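Local coordinates for arginine decarboxylase, A207R protein (Paramecium bursaria Chlorella virus 1, PDB 2NVA) that probably converts arginine to agmatine, using pyridoxal 5'-phosphate as cofactor, and is captured here with agmatine joined to that cofactor, at residues Leu30-Trp34 / Ala251-Phe257; Ile36-Arg40 / Ser231-Asn235; Gly178-Arg182 / Gly215-Asp220. All blocks are in the same frame, centred on the assembly; numbering follows the deposited sequence.

Contact 1 (Leu30-Trp34 / Ala251-Phe257). With PL2 ((4-{[(4-{[amino(imino)methyl]amino}butyl)amino]methyl}-5-hydroxy-6-methylpyridin-3-yl)methyl dihydrogen phosphate), chain I.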
loop_
_atom_site.group_PDB
_atom_site.type_symbol
_atom_site.label_atom_id
_atom_site.label_comp_id
_atom_site.label_asym_id
_atom_site.label_seq_id
_atom_site.Cartn_x
_atom_site.Cartn_y
_atom_site.Cartn_z
ATOM N N LEU A 30 -12.012 11.586 24.110
ATOM C CA LEU A 30 -12.746 10.453 23.565
ATOM C C LEU A 30 -12.672 9.219 24.456
ATOM O O LEU A 30 -13.620 8.431 24.483
ATOM C CB LEU A 30 -12.278 10.105 22.138
ATOM C CG LEU A 30 -12.774 11.062 21.039
ATOM C CD1 LEU A 30 -12.031 10.852 19.733
ATOM C CD2 LEU A 30 -14.290 10.899 20.818
ATOM N N ILE A 31 -11.552 9.037 25.157
ATOM C CA ILE A 31 -11.448 7.948 26.126
ATOM C C ILE A 31 -12.443 8.185 27.259
ATOM O O ILE A 31 -13.121 7.261 27.710
ATOM C CB ILE A 31 -10.015 7.787 26.661
ATOM C CG1 ILE A 31 -9.091 7.309 25.527
ATOM C CG2 ILE A 31 -9.992 6.813 27.869
ATOM C CD1 ILE A 31 -7.609 7.534 25.802
ATOM N N ASP A 32 -12.568 9.442 27.683
ATOM C CA ASP A 32 -13.559 9.790 28.700
ATOM C C ASP A 32 -14.981 9.538 28.219
ATOM O O ASP A 32 -15.822 9.098 28.999
ATOM C CB ASP A 32 -13.410 11.250 29.158
ATOM C CG ASP A 32 -12.128 11.487 29.945
ATOM O OD1 ASP A 32 -11.767 12.672 30.139
ATOM O OD2 ASP A 32 -11.473 10.505 30.359
ATOM N N GLN A 33 -15.231 9.814 26.937
ATOM C CA GLN A 33 -16.523 9.557 26.313
ATOM C C GLN A 33 -16.801 8.064 26.223
ATOM O O GLN A 33 -17.924 7.624 26.450
ATOM C CB GLN A 33 -16.595 10.184 24.923
ATOM C CG GLN A 33 -16.844 11.689 24.967
ATOM C CD GLN A 33 -18.190 12.022 25.593
ATOM O OE1 GLN A 33 -18.264 12.416 26.761
ATOM N NE2 GLN A 33 -19.271 11.849 24.824
ATOM N N TRP A 34 -15.777 7.290 25.881
ATOM C CA TRP A 34 -15.938 5.840 25.825
ATOM C C TRP A 34 -16.432 5.314 27.175
ATOM O O TRP A 34 -17.347 4.505 27.225
ATOM C CB TRP A 34 -14.627 5.145 25.445
ATOM C CG TRP A 34 -14.766 3.644 25.408
ATOM C CD1 TRP A 34 -14.721 2.777 26.478
ATOM C CD2 TRP A 34 -15.013 2.834 24.250
ATOM N NE1 TRP A 34 -14.906 1.481 26.044
ATOM C CE2 TRP A 34 -15.078 1.489 24.683
ATOM C CE3 TRP A 34 -15.152 3.112 22.880
ATOM C CZ2 TRP A 34 -15.297 0.427 23.796
ATOM C CZ3 TRP A 34 -15.370 2.055 22.002
ATOM C CH2 TRP A 34 -15.450 0.735 22.463
ATOM N N ALA A 251 -13.536 -4.648 24.247
ATOM C CA ALA A 251 -13.703 -4.315 22.838
ATOM C C ALA A 251 -12.327 -4.079 22.222
ATOM O O ALA A 251 -11.343 -3.918 22.950
ATOM C CB ALA A 251 -14.566 -3.078 22.676
ATOM N N GLU A 252 -12.274 -4.047 20.891
ATOM C CA GLU A 252 -11.020 -3.838 20.185
ATOM C C GLU A 252 -11.147 -2.638 19.237
ATOM O O GLU A 252 -10.943 -2.780 18.028
ATOM C CB GLU A 252 -10.639 -5.099 19.406
ATOM C CG GLU A 252 -10.538 -6.373 20.248
ATOM C CD GLU A 252 -10.549 -7.654 19.409
ATOM O OE1 GLU A 252 -10.798 -7.579 18.177
ATOM O OE2 GLU A 252 -10.316 -8.743 19.981
ATOM N N PRO A 253 -11.487 -1.456 19.784
ATOM C CA PRO A 253 -11.684 -0.332 18.869
ATOM C C PRO A 253 -10.363 0.186 18.312
ATOM O O PRO A 253 -9.386 0.299 19.051
ATOM C CB PRO A 253 -12.330 0.742 19.759
ATOM C CG PRO A 253 -11.824 0.440 21.131
ATOM C CD PRO A 253 -11.693 -1.070 21.197
ATOM N N GLY A 254 -10.347 0.512 17.019
ATOM C CA GLY A 254 -9.203 1.192 16.424
ATOM C C GLY A 254 -9.629 2.589 16.024
ATOM O O GLY A 254 -9.249 3.579 16.666
ATOM N N ARG A 255 -10.465 2.666 14.992
ATOM C CA ARG A 255 -10.851 3.953 14.410
ATOM C C ARG A 255 -11.631 4.881 15.359
ATOM O O ARG A 255 -11.622 6.091 15.165
ATOM C CB ARG A 255 -11.626 3.770 13.091
ATOM C CG ARG A 255 -13.033 3.186 13.273
ATOM C CD ARG A 255 -13.774 3.027 11.959
ATOM N NE ARG A 255 -13.175 1.994 11.100
ATOM C CZ ARG A 255 -12.573 2.241 9.934
ATOM N NH1 ARG A 255 -12.459 3.492 9.473
ATOM N NH2 ARG A 255 -12.054 1.239 9.226
ATOM N N PHE A 256 -12.315 4.316 16.362
ATOM C CA PHE A 256 -13.056 5.148 17.311
ATOM C C PHE A 256 -12.148 6.210 17.933
ATOM O O PHE A 256 -12.531 7.377 18.035
ATOM C CB PHE A 256 -13.740 4.314 18.409
ATOM C CG PHE A 256 -14.613 5.129 19.344
ATOM C CD1 PHE A 256 -15.976 5.268 19.095
ATOM C CD2 PHE A 256 -14.063 5.762 20.465
ATOM C CE1 PHE A 256 -16.784 6.037 19.961
ATOM C CE2 PHE A 256 -14.857 6.536 21.329
ATOM C CZ PHE A 256 -16.214 6.667 21.075
ATOM N N PHE A 257 -10.948 5.803 18.332
ATOM C CA PHE A 257 -9.988 6.725 18.948
ATOM C C PHE A 257 -9.051 7.391 17.954
ATOM O O PHE A 257 -8.679 8.547 18.136
ATOM C CB PHE A 257 -9.173 6.012 20.030
ATOM C CG PHE A 257 -10.007 5.496 21.160
ATOM C CD1 PHE A 257 -10.666 6.380 22.012
ATOM C CD2 PHE A 257 -10.147 4.133 21.377
ATOM C CE1 PHE A 257 -11.460 5.913 23.062
ATOM C CE2 PHE A 257 -10.943 3.652 22.425
ATOM C CZ PHE A 257 -11.596 4.554 23.272
HETATM N N1 PL2 I . -9.748 -5.875 16.213
HETATM C C2 PL2 I . -9.388 -6.697 15.213
HETATM C C2A PL2 I . -9.044 -8.170 15.508
HETATM C C3 PL2 I . -9.336 -6.184 13.910
HETATM O O3 PL2 I . -8.986 -7.040 12.914
HETATM C C4 PL2 I . -9.656 -4.840 13.630
HETATM C C4A PL2 I . -9.599 -4.229 12.199
HETATM C C5 PL2 I . -10.028 -4.045 14.733
HETATM C C6 PL2 I . -10.060 -4.590 16.003
HETATM P P PL2 I . -11.808 -0.692 13.793
HETATM N N PL2 I . -9.824 -5.237 11.138
HETATM C CA PL2 I . -9.011 -4.953 9.948
HETATM C CG PL2 I . -8.522 -3.296 8.097
HETATM O OP2 PL2 I . -12.862 -0.454 12.607
HETATM O OP3 PL2 I . -10.543 0.284 13.481
HETATM O OP1 PL2 I . -12.412 -0.429 15.133
HETATM O OP4 PL2 I . -11.332 -2.214 13.575
HETATM C C5M PL2 I . -10.403 -2.561 14.540
HETATM C CB PL2 I . -9.295 -3.540 9.395
HETATM C CD PL2 I . -8.831 -1.894 7.520
HETATM N NE PL2 I . -7.960 -1.733 6.334
HETATM C CZ PL2 I . -7.694 -0.582 5.699
HETATM N NH2 PL2 I . -6.860 -0.597 4.631
HETATM N NH1 PL2 I . -8.246 0.565 6.106
#

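Contact 2 (Ile36-Arg40 / Ser231-Asn235)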
loop_
_atom_site.group_PDB
_atom_site.type_symbol
_atom_site.label_atom_id
_atom_site.label_comp_id
_atom_site.label_asym_id
_atom_site.label_seq_id
_atom_site.Cartn_x
_atom_site.Cartn_y
_atom_site.Cartn_z
ATOM N N ILE A 36 -18.137 6.766 29.433
ATOM C CA ILE A 36 -19.543 7.101 29.603
ATOM C C ILE A 36 -20.474 6.308 28.665
ATOM O O ILE A 36 -21.523 5.826 29.107
ATOM C CB ILE A 36 -19.814 8.665 29.581
ATOM C CG1 ILE A 36 -21.307 8.973 29.408
ATOM C CG2 ILE A 36 -19.109 9.347 28.459
ATOM C CD1 ILE A 36 -22.099 8.906 30.688
ATOM N N LEU A 37 -20.092 6.160 27.401
ATOM C CA LEU A 37 -20.924 5.448 26.432
ATOM C C LEU A 37 -21.015 3.952 26.741
ATOM O O LEU A 37 -22.066 3.333 26.575
ATOM C CB LEU A 37 -20.395 5.660 25.012
ATOM C CG LEU A 37 -20.371 7.105 24.507
ATOM C CD1 LEU A 37 -19.758 7.177 23.117
ATOM C CD2 LEU A 37 -21.771 7.699 24.513
ATOM N N PHE A 38 -19.901 3.385 27.188
ATOM C CA PHE A 38 -19.757 1.941 27.385
ATOM C C PHE A 38 -19.255 1.672 28.794
ATOM O O PHE A 38 -18.107 1.260 28.988
ATOM C CB PHE A 38 -18.744 1.370 26.387
ATOM C CG PHE A 38 -19.196 1.399 24.962
ATOM C CD1 PHE A 38 -18.595 2.258 24.049
ATOM C CD2 PHE A 38 -20.202 0.542 24.518
ATOM C CE1 PHE A 38 -19.000 2.284 22.715
ATOM C CE2 PHE A 38 -20.607 0.554 23.180
ATOM C CZ PHE A 38 -20.005 1.434 22.286
ATOM N N PRO A 39 -20.108 1.910 29.806
ATOM C CA PRO A 39 -19.543 1.825 31.155
ATOM C C PRO A 39 -19.066 0.428 31.583
ATOM O O PRO A 39 -18.347 0.321 32.574
ATOM C CB PRO A 39 -20.694 2.282 32.050
ATOM C CG PRO A 39 -21.919 2.021 31.248
ATOM C CD PRO A 39 -21.546 2.235 29.815
ATOM N N ARG A 40 -19.463 -0.616 30.861
ATOM C CA ARG A 40 -19.059 -1.982 31.203
ATOM C C ARG A 40 -17.921 -2.523 30.335
ATOM O O ARG A 40 -17.427 -3.622 30.583
ATOM C CB ARG A 40 -20.247 -2.945 31.103
ATOM C CG ARG A 40 -21.281 -2.797 32.235
ATOM C CD ARG A 40 -22.200 -4.037 32.287
ATOM N NE ARG A 40 -21.497 -5.300 32.546
ATOM C CZ ARG A 40 -22.054 -6.509 32.438
ATOM N NH1 ARG A 40 -23.326 -6.640 32.056
ATOM N NH2 ARG A 40 -21.343 -7.602 32.701
ATOM N N SER A 231 -23.840 2.682 20.654
ATOM C CA SER A 231 -23.569 2.318 22.038
ATOM C C SER A 231 -24.812 1.917 22.829
ATOM O O SER A 231 -24.771 0.941 23.564
ATOM C CB SER A 231 -22.794 3.431 22.755
ATOM O OG SER A 231 -23.565 4.622 22.848
ATOM N N ASP A 232 -25.913 2.659 22.677
ATOM C CA ASP A 232 -27.179 2.323 23.356
ATOM C C ASP A 232 -27.641 0.923 23.007
ATOM O O ASP A 232 -28.065 0.147 23.878
ATOM C CB ASP A 232 -28.290 3.301 22.950
ATOM C CG ASP A 232 -28.063 4.685 23.478
ATOM O OD1 ASP A 232 -27.356 4.806 24.515
ATOM O OD2 ASP A 232 -28.587 5.662 22.861
ATOM N N TYR A 233 -27.549 0.589 21.726
ATOM C CA TYR A 233 -28.019 -0.713 21.287
ATOM C C TYR A 233 -27.076 -1.846 21.689
ATOM O O TYR A 233 -27.532 -2.926 22.060
ATOM C CB TYR A 233 -28.323 -0.706 19.783
ATOM C CG TYR A 233 -29.410 -1.682 19.378
ATOM C CD1 TYR A 233 -30.641 -1.715 20.044
ATOM C CD2 TYR A 233 -29.201 -2.580 18.329
ATOM C CE1 TYR A 233 -31.655 -2.631 19.659
ATOM C CE2 TYR A 233 -30.189 -3.480 17.935
ATOM C CZ TYR A 233 -31.398 -3.510 18.579
ATOM O OH TYR A 233 -32.365 -4.441 18.176
ATOM N N ILE A 234 -25.768 -1.600 21.628
ATOM C CA ILE A 234 -24.777 -2.562 22.120
ATOM C C ILE A 234 -25.003 -2.814 23.613
ATOM O O ILE A 234 -25.011 -3.960 24.044
ATOM C CB ILE A 234 -23.328 -2.076 21.851
ATOM C CG1 ILE A 234 -22.988 -2.213 20.355
ATOM C CG2 ILE A 234 -22.314 -2.813 22.735
ATOM C CD1 ILE A 234 -21.717 -1.447 19.923
ATOM N N ASN A 235 -25.211 -1.746 24.386
ATOM C CA ASN A 235 -25.506 -1.888 25.821
ATOM C C ASN A 235 -26.798 -2.640 26.113
ATOM O O ASN A 235 -26.866 -3.369 27.104
ATOM C CB ASN A 235 -25.486 -0.532 26.532
ATOM C CG ASN A 235 -24.082 0.086 26.566
ATOM O OD1 ASN A 235 -23.082 -0.629 26.481
ATOM N ND2 ASN A 235 -24.013 1.410 26.689
HETATM O O HOH W 1 -24.162 4.842 25.540
HETATM O O HOH W 2 -21.674 -0.984 28.690
#

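Contact 3 (Gly178-Arg182 / Gly215-Asp220). With PL2 ((4-{[(4-{[amino(imino)methyl]amino}butyl)amino]methyl}-5-hydroxy-6-methylpyridin-3-yl)methyl dihydrogen phosphate), chain I.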
loop_
_atom_site.group_PDB
_atom_site.type_symbol
_atom_site.label_atom_id
_atom_site.label_comp_id
_atom_site.label_asym_id
_atom_site.label_seq_id
_atom_site.Cartn_x
_atom_site.Cartn_y
_atom_site.Cartn_z
ATOM N N GLY A 178 -16.904 -6.270 11.282
ATOM C CA GLY A 178 -16.346 -5.613 10.113
ATOM C C GLY A 178 -15.860 -4.228 10.483
ATOM O O GLY A 178 -16.386 -3.608 11.415
ATOM N N SER A 179 -14.855 -3.750 9.761
ATOM C CA SER A 179 -14.270 -2.448 10.040
ATOM C C SER A 179 -15.118 -1.336 9.408
ATOM O O SER A 179 -15.425 -1.383 8.207
ATOM C CB SER A 179 -12.815 -2.394 9.547
ATOM O OG SER A 179 -12.142 -1.268 10.125
ATOM N N GLY A 180 -15.488 -0.345 10.214
ATOM C CA GLY A 180 -16.315 0.775 9.770
ATOM C C GLY A 180 -17.771 0.358 9.720
ATOM O O GLY A 180 -18.376 0.289 8.636
ATOM N N SER A 181 -18.345 0.094 10.886
ATOM C CA SER A 181 -19.712 -0.383 10.995
ATOM C C SER A 181 -20.617 0.688 11.593
ATOM O O SER A 181 -20.264 1.323 12.595
ATOM C CB SER A 181 -19.772 -1.630 11.879
ATOM O OG SER A 181 -21.109 -2.051 12.042
ATOM N N ARG A 182 -21.762 0.884 10.949
ATOM C CA ARG A 182 -22.801 1.798 11.434
ATOM C C ARG A 182 -24.143 1.056 11.491
ATOM O O ARG A 182 -25.210 1.639 11.317
ATOM C CB ARG A 182 -22.864 3.043 10.547
ATOM C CG ARG A 182 -21.578 3.865 10.550
ATOM C CD ARG A 182 -21.845 5.282 10.084
ATOM N NE ARG A 182 -20.742 6.203 10.355
ATOM C CZ ARG A 182 -19.719 6.413 9.532
ATOM N NH1 ARG A 182 -19.627 5.761 8.372
ATOM N NH2 ARG A 182 -18.779 7.293 9.850
ATOM N N GLY A 215 -14.117 -4.585 17.033
ATOM C CA GLY A 215 -14.032 -3.169 16.642
ATOM C C GLY A 215 -15.144 -2.707 15.710
ATOM O O GLY A 215 -16.259 -3.239 15.739
ATOM N N GLY A 216 -14.839 -1.703 14.891
ATOM C CA GLY A 216 -15.747 -1.269 13.840
ATOM C C GLY A 216 -16.454 0.054 14.073
ATOM O O GLY A 216 -16.900 0.697 13.118
ATOM N N LEU A 217 -16.567 0.460 15.335
ATOM C CA LEU A 217 -17.341 1.656 15.682
ATOM C C LEU A 217 -16.647 2.966 15.308
ATOM O O LEU A 217 -15.423 3.117 15.484
ATOM C CB LEU A 217 -17.675 1.664 17.177
ATOM C CG LEU A 217 -18.471 0.488 17.729
ATOM C CD1 LEU A 217 -18.583 0.653 19.242
ATOM C CD2 LEU A 217 -19.853 0.394 17.108
ATOM N N HIS A 218 -17.430 3.900 14.771
ATOM C CA HIS A 218 -16.953 5.257 14.536
ATOM C C HIS A 218 -17.305 6.148 15.713
ATOM O O HIS A 218 -18.342 5.964 16.365
ATOM C CB HIS A 218 -17.633 5.861 13.312
ATOM C CG HIS A 218 -17.100 5.361 12.015
ATOM N ND1 HIS A 218 -17.622 4.257 11.377
ATOM C CD2 HIS A 218 -16.100 5.816 11.230
ATOM C CE1 HIS A 218 -16.967 4.055 10.248
ATOM N NE2 HIS A 218 -16.050 4.994 10.127
ATOM N N ALA A 219 -16.461 7.141 15.956
ATOM C CA ALA A 219 -16.831 8.221 16.848
ATOM C C ALA A 219 -17.490 9.308 15.992
ATOM O O ALA A 219 -16.842 10.274 15.613
ATOM C CB ALA A 219 -15.595 8.754 17.567
ATOM N N ASP A 220 -18.774 9.144 15.680
ATOM C CA ASP A 220 -19.488 10.086 14.811
ATOM C C ASP A 220 -19.952 11.310 15.600
ATOM O O ASP A 220 -20.765 11.191 16.506
ATOM C CB ASP A 220 -20.697 9.389 14.143
ATOM C CG ASP A 220 -20.278 8.453 13.014
ATOM O OD1 ASP A 220 -19.316 8.782 12.273
ATOM O OD2 ASP A 220 -20.898 7.376 12.861
HETATM N N1 PL2 I . -9.748 -5.875 16.213
HETATM C C2 PL2 I . -9.388 -6.697 15.213
HETATM C C2A PL2 I . -9.044 -8.170 15.508
HETATM C C3 PL2 I . -9.336 -6.184 13.910
HETATM O O3 PL2 I . -8.986 -7.040 12.914
HETATM C C4 PL2 I . -9.656 -4.840 13.630
HETATM C C4A PL2 I . -9.599 -4.229 12.199
HETATM C C5 PL2 I . -10.028 -4.045 14.733
HETATM C C6 PL2 I . -10.060 -4.590 16.003
HETATM P P PL2 I . -11.808 -0.692 13.793
HETATM N N PL2 I . -9.824 -5.237 11.138
HETATM C CA PL2 I . -9.011 -4.953 9.948
HETATM C CG PL2 I . -8.522 -3.296 8.097
HETATM O OP2 PL2 I . -12.862 -0.454 12.607
HETATM O OP3 PL2 I . -10.543 0.284 13.481
HETATM O OP1 PL2 I . -12.412 -0.429 15.133
HETATM O OP4 PL2 I . -11.332 -2.214 13.575
HETATM C C5M PL2 I . -10.403 -2.561 14.540
HETATM C CB PL2 I . -9.295 -3.540 9.395
HETATM C CD PL2 I . -8.831 -1.894 7.520
HETATM N NE PL2 I . -7.960 -1.733 6.334
HETATM C CZ PL2 I . -7.694 -0.582 5.699
HETATM N NH2 PL2 I . -6.860 -0.597 4.631
HETATM N NH1 PL2 I . -8.246 0.565 6.106
HETATM O O HOH W 3 -20.181 3.359 14.430
#

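Contact 1 (Leu30-Trp34 / Ala251-Phe257)
W34 of helix 24-37 wedges its six-membered ring among A251, P253, F256 and F257, where the TIM barrel closes: the helix before barrel strand 41-46 meets the end of the last barrel strand, 248-251, and the short helix 255-258 that follows it. The tight part is an aromatic cluster. With CG anti to the backbone N (chi1 179°), W34 swings its indole off the helix, and its edge meets one face of F256 in a T-shaped pair, planes 80° apart, with W34 CE3 3.7 Å from F256 CD2. F257 inclines obliquely to the indole, its CZ 3.8 Å from W34 CB. On the same side of the indole as F257, P253 makes an off-centre CH-pi contact, CG lying 3.9 Å from W34 CH2, while A251 CB closes the rim 3.8 Å from W34 CZ2. The indole N-H is spent outside the cluster, on V41 O. L30 touches F256 more loosely, CD2 4.4 Å from CE2, though I31 CG1 still packs 3.7 Å from F257 CE1; on the solvent side, exposed D32 turns away to a salt bridge with K62. The other side of 251-257 is polar and holds the phosphate of the cofactor-agmatine adduct. G254 N and R255 N donate to separate phosphate oxygens, and R255 NE meets a third, OP2, at its guanidinium edge, 2.9 Å away.

Contact 2 (Ile36-Arg40 / Ser231-Asn235)
S231 opens the contact by setting its CB over one face of the F38 ring, 3.5 Å from CZ, a CH-pi arrangement. Its hydroxyl is turned between the backbone N and the carbonyl carbon (chi1 64°), where OG reaches a water 2.8 Å away; the same water donates to L37 O, also at 2.8 Å. D232 sends its CB away from the opposing segment, yet its carboxylate folds back to receive a weak bond from that water, while its other oxygen, OD2, is hydrogen-bonded to the T228 hydroxyl. Three residues on from S231, I234 meets the ring at its edge, CG2 lying 3.8 Å from F38 CE2, so that the phenyl is packed on a face and on an edge by a single helix. N235 finishes the segment with both ends of its amide. ND2 donates to L37 O at 2.7 Å, approaching nearly in line with the carbonyl (163° at the oxygen), and OD1 takes a water that lies 2.6 Å away and also accepts from R40 N. Directly at L37 O and through water at R40 N, the amide bridges the end of helix 24-37, where F38 leaves helical geometry. In the barrel, this joins the turn leading into strand 41-46 to helix 229-241; L217 packs on both F38 and I234, W34 meets the F38 ring, and R40 reaches F242 O just beyond that helix.

Contact 3 (Gly178-Arg182 / Gly215-Asp220)
D220 OD2 is gripped twice, by R182 NE at 2.8 Å and by Y229 OH of helix 229-241. R182 takes the carboxylate side-on: NH2 donates to D220 OD1 at 2.9 Å on its syn lone pair, and guanidinium and carboxylate lie nearly coplanar, 19° apart. The arginine chain, extended from CG to NE, lays the same guanidinium flat on one face of H218, centres 3.6 Å apart. The salt bridge thus occupies the NE-NH2 edge of the guanidinium and the imidazole covers one face. Deeper in, the two loops join through their backbones. S181 N donates almost straight to G216 O at 2.7 Å (172°), from a direction tilted out of the carbonyl plane, and a water links S181 O to H218 N. At the buried end both loops reach the cofactor phosphate: G216 N, from the loop after strand 210-212, donates to OP1 at 2.8 Å, and S179 OG donates to OP2 at 2.7 Å. The chemistry divides by depth: ionic and stacked groups fix the outer ends of the two loops, whereas their phosphate donors are neutral, a backbone N-H and a serine hydroxyl, with R255 supplying charge; the S181-G216 hydrogen bond joins these two phosphate-binding loops.

Contacts 1 and 3 lie near the centre of the chain and contact 2 nearer its surface, all within one domain. Contacts 1 and 3 are buried and share the cofactor: R255 of contact 1 bonds to S179 of contact 3, so their phosphate donors form a single site. Contact 2, only partly buried, lies about 12 Å from contact 1, centre to centre, and shares helix 24-37 with it; F256 packs on L37 between the two. Chemistry follows place. Contact 1 joins its helix to the 251-257 segment by aromatic and apolar packing, without a hydrogen bond between them, contact 2 mixes one phenyl with an amide and waters at a helix end, and contact 3 joins two loops through backbone and ionic bonds.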